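Local coordinates for protein shikimate dehydrogenase (NADP(+)) (Thermotoga maritima, PDB 3U62) that probably catalyses the reversible NADPH-linked reduction of 3-dehydroshikimate to shikimate, a step in the biosynthesis of chorismate and the aromatic amino acids, at residues Phe3-Tyr8 against His30-Glu35; Arg17-Tyr22 against Glu231-Trp236. All coordinates share one frame; numbering follows the deposited sequence.

Interaction 1: Phe3-Tyr8 against His30-Glu35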
loop_
_atom_site.group_PDB
_atom_site.type_symbol
_atom_site.label_atom_id
_atom_site.label_comp_id
_atom_site.label_asym_id
_atom_site.label_seq_id
_atom_site.Cartn_x
_atom_site.Cartn_y
_atom_site.Cartn_z
ATOM N N PHE A 3 11.719 -16.263 -0.978
ATOM C CA PHE A 3 10.783 -15.208 -0.596
ATOM C C PHE A 3 9.363 -15.627 -0.957
ATOM O O PHE A 3 9.170 -16.576 -1.720
ATOM C CB PHE A 3 11.142 -13.890 -1.298
ATOM C CG PHE A 3 12.560 -13.448 -1.070
ATOM C CD1 PHE A 3 13.558 -13.761 -1.989
ATOM C CD2 PHE A 3 12.903 -12.731 0.072
ATOM C CE1 PHE A 3 14.875 -13.362 -1.776
ATOM C CE2 PHE A 3 14.217 -12.329 0.294
ATOM C CZ PHE A 3 15.205 -12.643 -0.633
ATOM N N CYS A 4 8.375 -14.936 -0.394
ATOM C CA CYS A 4 6.982 -15.126 -0.778
ATOM C C CYS A 4 6.170 -13.900 -0.398
ATOM O O CYS A 4 6.695 -12.946 0.189
ATOM C CB CYS A 4 6.387 -16.378 -0.118
ATOM S SG CYS A 4 6.346 -16.344 1.692
ATOM N N ILE A 5 4.892 -13.919 -0.753
ATOM C CA ILE A 5 3.945 -12.950 -0.237
ATOM C C ILE A 5 2.915 -13.696 0.608
ATOM O O ILE A 5 2.377 -14.725 0.189
ATOM C CB ILE A 5 3.279 -12.117 -1.370
ATOM C CG1 ILE A 5 2.292 -11.088 -0.800
ATOM C CG2 ILE A 5 2.625 -13.012 -2.429
ATOM C CD1 ILE A 5 2.773 -9.659 -0.890
ATOM N N ILE A 6 2.666 -13.185 1.810
ATOM C CA ILE A 6 1.658 -13.759 2.693
ATOM C C ILE A 6 0.479 -12.801 2.829
ATOM O O ILE A 6 0.648 -11.579 2.780
ATOM C CB ILE A 6 2.241 -14.169 4.086
ATOM C CG1 ILE A 6 2.689 -12.941 4.898
ATOM C CG2 ILE A 6 3.419 -15.139 3.920
ATOM C CD1 ILE A 6 1.628 -12.433 5.888
ATOM N N GLY A 7 -0.713 -13.366 2.984
ATOM C CA GLY A 7 -1.933 -12.576 3.078
ATOM C C GLY A 7 -3.175 -13.426 2.915
ATOM O O GLY A 7 -3.098 -14.660 2.904
ATOM N N TYR A 8 -4.320 -12.755 2.799
ATOM C CA TYR A 8 -5.615 -13.413 2.681
ATOM C C TYR A 8 -6.648 -12.401 2.194
ATOM O O TYR A 8 -7.167 -11.615 2.991
ATOM C CB TYR A 8 -6.037 -13.981 4.035
ATOM C CG TYR A 8 -7.139 -15.002 3.969
ATOM C CD1 TYR A 8 -6.895 -16.283 3.474
ATOM C CD2 TYR A 8 -8.420 -14.699 4.422
ATOM C CE1 TYR A 8 -7.900 -17.233 3.416
ATOM C CE2 TYR A 8 -9.435 -15.642 4.371
ATOM C CZ TYR A 8 -9.166 -16.907 3.868
ATOM O OH TYR A 8 -10.168 -17.847 3.813
ATOM N N HIS A 30 17.313 -16.887 -6.641
ATOM C CA HIS A 30 16.226 -16.629 -5.701
ATOM C C HIS A 30 14.860 -17.009 -6.267
ATOM O O HIS A 30 14.674 -17.079 -7.485
ATOM C CB HIS A 30 16.229 -15.162 -5.257
ATOM C CG HIS A 30 17.584 -14.654 -4.873
ATOM N ND1 HIS A 30 18.381 -15.292 -3.948
ATOM C CD2 HIS A 30 18.288 -13.578 -5.298
ATOM C CE1 HIS A 30 19.516 -14.629 -3.816
ATOM N NE2 HIS A 30 19.485 -13.586 -4.626
ATOM N N SER A 31 13.914 -17.254 -5.364
ATOM C CA SER A 31 12.553 -17.630 -5.729
ATOM C C SER A 31 11.538 -16.824 -4.923
ATOM O O SER A 31 11.829 -16.379 -3.809
ATOM C CB SER A 31 12.339 -19.126 -5.500
ATOM O OG SER A 31 12.579 -19.480 -4.145
ATOM N N TYR A 32 10.350 -16.645 -5.493
ATOM C CA TYR A 32 9.272 -15.908 -4.841
ATOM C C TYR A 32 7.966 -16.690 -4.960
ATOM O O TYR A 32 7.507 -16.985 -6.068
ATOM C CB TYR A 32 9.129 -14.517 -5.465
ATOM C CG TYR A 32 8.335 -13.512 -4.653
ATOM C CD1 TYR A 32 8.974 -12.463 -3.989
ATOM C CD2 TYR A 32 6.946 -13.596 -4.565
ATOM C CE1 TYR A 32 8.247 -11.528 -3.251
ATOM C CE2 TYR A 32 6.212 -12.672 -3.829
ATOM C CZ TYR A 32 6.868 -11.640 -3.177
ATOM O OH TYR A 32 6.141 -10.726 -2.452
ATOM N N GLY A 33 7.376 -17.019 -3.814
ATOM C CA GLY A 33 6.142 -17.798 -3.770
ATOM C C GLY A 33 4.957 -17.051 -3.189
ATOM O O GLY A 33 4.906 -15.818 -3.225
ATOM N N MET A 34 4.002 -17.809 -2.660
ATOM C CA MET A 34 2.777 -17.252 -2.088
ATOM C C MET A 34 2.205 -18.174 -1.020
ATOM O O MET A 34 2.214 -19.399 -1.170
ATOM C CB MET A 34 1.729 -16.993 -3.177
ATOM C CG MET A 34 1.363 -18.213 -4.025
ATOM S SD MET A 34 -0.148 -17.997 -4.981
ATOM C CE MET A 34 0.300 -16.609 -6.026
ATOM N N GLU A 35 1.715 -17.575 0.061
ATOM C CA GLU A 35 1.127 -18.323 1.164
ATOM C C GLU A 35 -0.162 -17.634 1.599
ATOM O O GLU A 35 -0.129 -16.609 2.293
ATOM C CB GLU A 35 2.112 -18.419 2.340
ATOM C CG GLU A 35 3.484 -19.021 1.997
ATOM C CD GLU A 35 3.528 -20.545 2.076
ATOM O OE1 GLU A 35 2.471 -21.179 2.284
ATOM O OE2 GLU A 35 4.633 -21.114 1.933
HETATM O O HOH W 1 10.376 -18.936 -2.602
#
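The ring of Tyr32 lies over the backbone of Cys4, with Cys4 CA 4.0 Å above one face and offset toward the rim. Tyr19 of helix 15-26 stacks on the opposite face, and Trp236 stacks with the Phe3 ring. The Phe3 ring has Ser31 O and His30 CB at its edge, near its plane. Phe3 and Tyr32 sit on neighbouring parallel strands of a beta-alpha-beta unit, in which helix 15-26 connects strand 2-7 to strand 31-36. The unit belongs to the substrate-binding domain. Tyr32 CG is anti to the backbone N (chi1 -163°). The side chain passes Ile5 at a slant, and Tyr32 OH comes 3.4 Å from Ile5 CB. That hydroxyl is hydrogen-bonded to Asn57, and Ser15, a predicted shikimate-binding residue, also touches Tyr32. On the face that carries Cys4, Ile6 and Glu35, away from Phe3, Ile5 and Tyr32, Cys4 SG meets Glu35 CG at 3.9 Å, and Ile6 CG2 packs on Glu35 CB. The Glu35 carboxylate leads away to Arg48 (salt bridge) and Tyr53 (hydrogen bond). The strands are joined by the bonds Phe3 N to Ser31 O, Gly33 N to Phe3 O, Ile5 N to Gly33 O and Glu35 N to Ile5 O. A weak bond from Gly7 N to Glu35 O follows. Phe3 O also accepts a hydrogen bond from a water at 2.8 Å, and the same water is hydrogen-bonded to Ser31 OG at 2.7 Å.

Interaction 2: Arg17-Tyr22 against Glu231-Trp236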
loop_
_atom_site.group_PDB
_atom_site.type_symbol
_atom_site.label_atom_id
_atom_site.label_comp_id
_atom_site.label_asym_id
_atom_site.label_seq_id
_atom_site.Cartn_x
_atom_site.Cartn_y
_atom_site.Cartn_z
ATOM N N ARG A 17 5.044 -13.663 -10.165
ATOM C CA ARG A 17 5.463 -13.637 -11.572
ATOM C C ARG A 17 6.544 -12.585 -11.829
ATOM O O ARG A 17 7.501 -12.842 -12.564
ATOM C CB ARG A 17 4.266 -13.415 -12.510
ATOM C CG ARG A 17 3.611 -12.052 -12.355
ATOM C CD ARG A 17 2.697 -11.679 -13.500
ATOM N NE ARG A 17 2.152 -10.334 -13.288
ATOM C CZ ARG A 17 1.026 -9.870 -13.823
ATOM N NH1 ARG A 17 0.292 -10.638 -14.619
ATOM N NH2 ARG A 17 0.626 -8.633 -13.556
ATOM N N LEU A 18 6.391 -11.413 -11.212
ATOM C CA LEU A 18 7.314 -10.300 -11.420
ATOM C C LEU A 18 8.675 -10.516 -10.766
ATOM O O LEU A 18 9.704 -10.332 -11.418
ATOM C CB LEU A 18 6.691 -8.976 -10.967
ATOM C CG LEU A 18 5.702 -8.348 -11.956
ATOM C CD1 LEU A 18 4.768 -7.396 -11.228
ATOM C CD2 LEU A 18 6.432 -7.631 -13.098
ATOM N N TYR A 19 8.685 -10.904 -9.492
ATOM C CA TYR A 19 9.945 -11.171 -8.800
ATOM C C TYR A 19 10.692 -12.352 -9.423
ATOM O O TYR A 19 11.913 -12.296 -9.574
ATOM C CB TYR A 19 9.725 -11.409 -7.306
ATOM C CG TYR A 19 9.393 -10.170 -6.498
ATOM C CD1 TYR A 19 8.070 -9.767 -6.321
ATOM C CD2 TYR A 19 10.397 -9.418 -5.886
ATOM C CE1 TYR A 19 7.753 -8.639 -5.570
ATOM C CE2 TYR A 19 10.090 -8.285 -5.132
ATOM C CZ TYR A 19 8.766 -7.904 -4.978
ATOM O OH TYR A 19 8.451 -6.790 -4.235
ATOM N N ASN A 20 9.963 -13.406 -9.790
ATOM C CA ASN A 20 10.574 -14.572 -10.432
ATOM C C ASN A 20 11.163 -14.271 -11.807
ATOM O O ASN A 20 12.230 -14.792 -12.151
ATOM C CB ASN A 20 9.592 -15.741 -10.513
ATOM C CG ASN A 20 9.379 -16.417 -9.173
ATOM O OD1 ASN A 20 10.327 -16.658 -8.425
ATOM N ND2 ASN A 20 8.127 -16.736 -8.864
ATOM N N GLU A 21 10.471 -13.443 -12.592
ATOM C CA GLU A 21 10.999 -12.992 -13.882
ATOM C C GLU A 21 12.248 -12.141 -13.662
ATOM O O GLU A 21 13.231 -12.267 -14.394
ATOM C CB GLU A 21 9.947 -12.201 -14.672
ATOM C CG GLU A 21 10.374 -11.838 -16.102
ATOM C CD GLU A 21 9.394 -10.915 -16.821
ATOM O OE1 GLU A 21 8.433 -10.417 -16.187
ATOM O OE2 GLU A 21 9.587 -10.683 -18.035
ATOM N N TYR A 22 12.192 -11.284 -12.644
ATOM C CA TYR A 22 13.308 -10.422 -12.270
ATOM C C TYR A 22 14.541 -11.236 -11.872
ATOM O O TYR A 22 15.645 -10.963 -12.352
ATOM C CB TYR A 22 12.890 -9.473 -11.140
ATOM C CG TYR A 22 14.040 -8.767 -10.462
ATOM C CD1 TYR A 22 14.560 -7.585 -10.984
ATOM C CD2 TYR A 22 14.606 -9.282 -9.295
ATOM C CE1 TYR A 22 15.619 -6.937 -10.366
ATOM C CE2 TYR A 22 15.664 -8.642 -8.671
ATOM C CZ TYR A 22 16.164 -7.471 -9.210
ATOM O OH TYR A 22 17.210 -6.827 -8.599
ATOM N N GLU A 231 12.304 -0.955 -3.060
ATOM C CA GLU A 231 12.787 -0.864 -1.684
ATOM C C GLU A 231 12.956 -2.247 -1.046
ATOM O O GLU A 231 13.929 -2.479 -0.324
ATOM C CB GLU A 231 11.858 0.017 -0.843
ATOM C CG GLU A 231 12.449 0.487 0.491
ATOM C CD GLU A 231 13.502 1.579 0.349
ATOM O OE1 GLU A 231 13.547 2.248 -0.723
ATOM O OE2 GLU A 231 14.293 1.761 1.319
ATOM N N ASN A 232 12.011 -3.151 -1.318
ATOM C CA ASN A 232 12.097 -4.540 -0.856
ATOM C C ASN A 232 13.398 -5.196 -1.291
ATOM O O ASN A 232 14.094 -5.817 -0.483
ATOM C CB ASN A 232 10.933 -5.378 -1.398
ATOM C CG ASN A 232 9.583 -4.945 -0.860
ATOM O OD1 ASN A 232 9.486 -4.275 0.168
ATOM N ND2 ASN A 232 8.524 -5.339 -1.559
ATOM N N LEU A 233 13.714 -5.052 -2.577
ATOM C CA LEU A 233 14.905 -5.660 -3.162
ATOM C C LEU A 233 16.191 -5.057 -2.608
ATOM O O LEU A 233 17.197 -5.761 -2.469
ATOM C CB LEU A 233 14.873 -5.564 -4.690
ATOM C CG LEU A 233 13.800 -6.388 -5.415
ATOM C CD1 LEU A 233 13.689 -5.957 -6.860
ATOM C CD2 LEU A 233 14.077 -7.889 -5.328
ATOM N N LYS A 234 16.158 -3.763 -2.290
ATOM C CA LYS A 234 17.295 -3.096 -1.657
ATOM C C LYS A 234 17.530 -3.635 -0.244
ATOM O O LYS A 234 18.672 -3.898 0.143
ATOM C CB LYS A 234 17.097 -1.578 -1.626
ATOM C CG LYS A 234 17.240 -0.896 -2.979
ATOM C CD LYS A 234 17.052 0.607 -2.854
ATOM C CE LYS A 234 17.144 1.294 -4.206
ATOM N NZ LYS A 234 17.058 2.776 -4.082
ATOM N N ILE A 235 16.442 -3.796 0.510
ATOM C CA ILE A 235 16.498 -4.376 1.854
ATOM C C ILE A 235 17.037 -5.810 1.812
ATOM O O ILE A 235 17.862 -6.195 2.645
ATOM C CB ILE A 235 15.114 -4.315 2.558
ATOM C CG1 ILE A 235 14.790 -2.868 2.944
ATOM C CG2 ILE A 235 15.080 -5.217 3.796
ATOM C CD1 ILE A 235 13.356 -2.633 3.375
ATOM N N TRP A 236 16.587 -6.577 0.821
ATOM C CA TRP A 236 17.009 -7.966 0.656
ATOM C C TRP A 236 18.422 -8.109 0.072
ATOM O O TRP A 236 18.957 -9.219 -0.011
ATOM C CB TRP A 236 15.982 -8.738 -0.184
ATOM C CG TRP A 236 14.630 -8.878 0.480
ATOM C CD1 TRP A 236 14.375 -8.892 1.823
ATOM C CD2 TRP A 236 13.360 -9.048 -0.168
ATOM N NE1 TRP A 236 13.030 -9.049 2.053
ATOM C CE2 TRP A 236 12.383 -9.154 0.850
ATOM C CE3 TRP A 236 12.953 -9.130 -1.509
ATOM C CZ2 TRP A 236 11.022 -9.326 0.571
ATOM C CZ3 TRP A 236 11.597 -9.302 -1.786
ATOM C CH2 TRP A 236 10.649 -9.398 -0.747
#
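Tyr19 and Leu233 mark the nearest backbone approach of the two helical segments, with their CA atoms 9.3 Å apart. The segment axes stay 13.2 Å apart and their directions differ by 51°. Long side chains therefore bridge the gap. The hydroxyl at the end of the Tyr19 ring accepts a hydrogen bond from Asn232 ND2 at 3.0 Å. The bond is nearly straight, 166° at the hydrogen, and the hydroxyl oxygen lies in the plane of the Asn232 amide. Asn232 OD1 is hydrogen-bonded to Thr93, and ND2 also to Gln228, so partners at both ends fix the amide rotation. The contact joins the first helix of the substrate-binding domain, 15-26, to helix 222-235. Helix 222-235 follows strand 217-219, the last strand of the Rossmann-type sheet, and returns to pack on the substrate-binding domain. Tyr22 CG is anti to the backbone N (chi1 167°), and the ring presents a face to Leu233, which reaches toward it tip to tip. Leu233 CD1 makes a CH-pi contact over that face, 3.9 Å from the centroid and offset toward the rim. The other methyl, CD2, sits at the edge of the Tyr19 ring and also touches Tyr22 CE2. The Tyr22 hydroxyl is hydrogen-bonded to Ile238 O and Asp240 N. Trp236 crosses Tyr19 at about a right angle. Its CZ3 meets Tyr19 CE2 at 3.8 Å, and its NE1 is hydrogen-bonded to Val85 O.

Both interactions use the same beta-alpha-beta unit. Interaction 1 joins its two strands, and interaction 2 joins its helix to a helix more than 200 residues later. The five residues touching in interaction 2 are all buried. Interaction 1 is mixed, with Met34 exposed and Phe3 and Tyr32 buried. One of its strands, 31-36, is outermost in its sheet within the chain. Its chemistry is mainly regular backbone bonding between strands, while interaction 2 depends on side chains alone. The two contacts meet directly and share aromatic stacks. Asn20 ND2 probably donates a hydrogen bond to Tyr32 O, tying the helix to the strand.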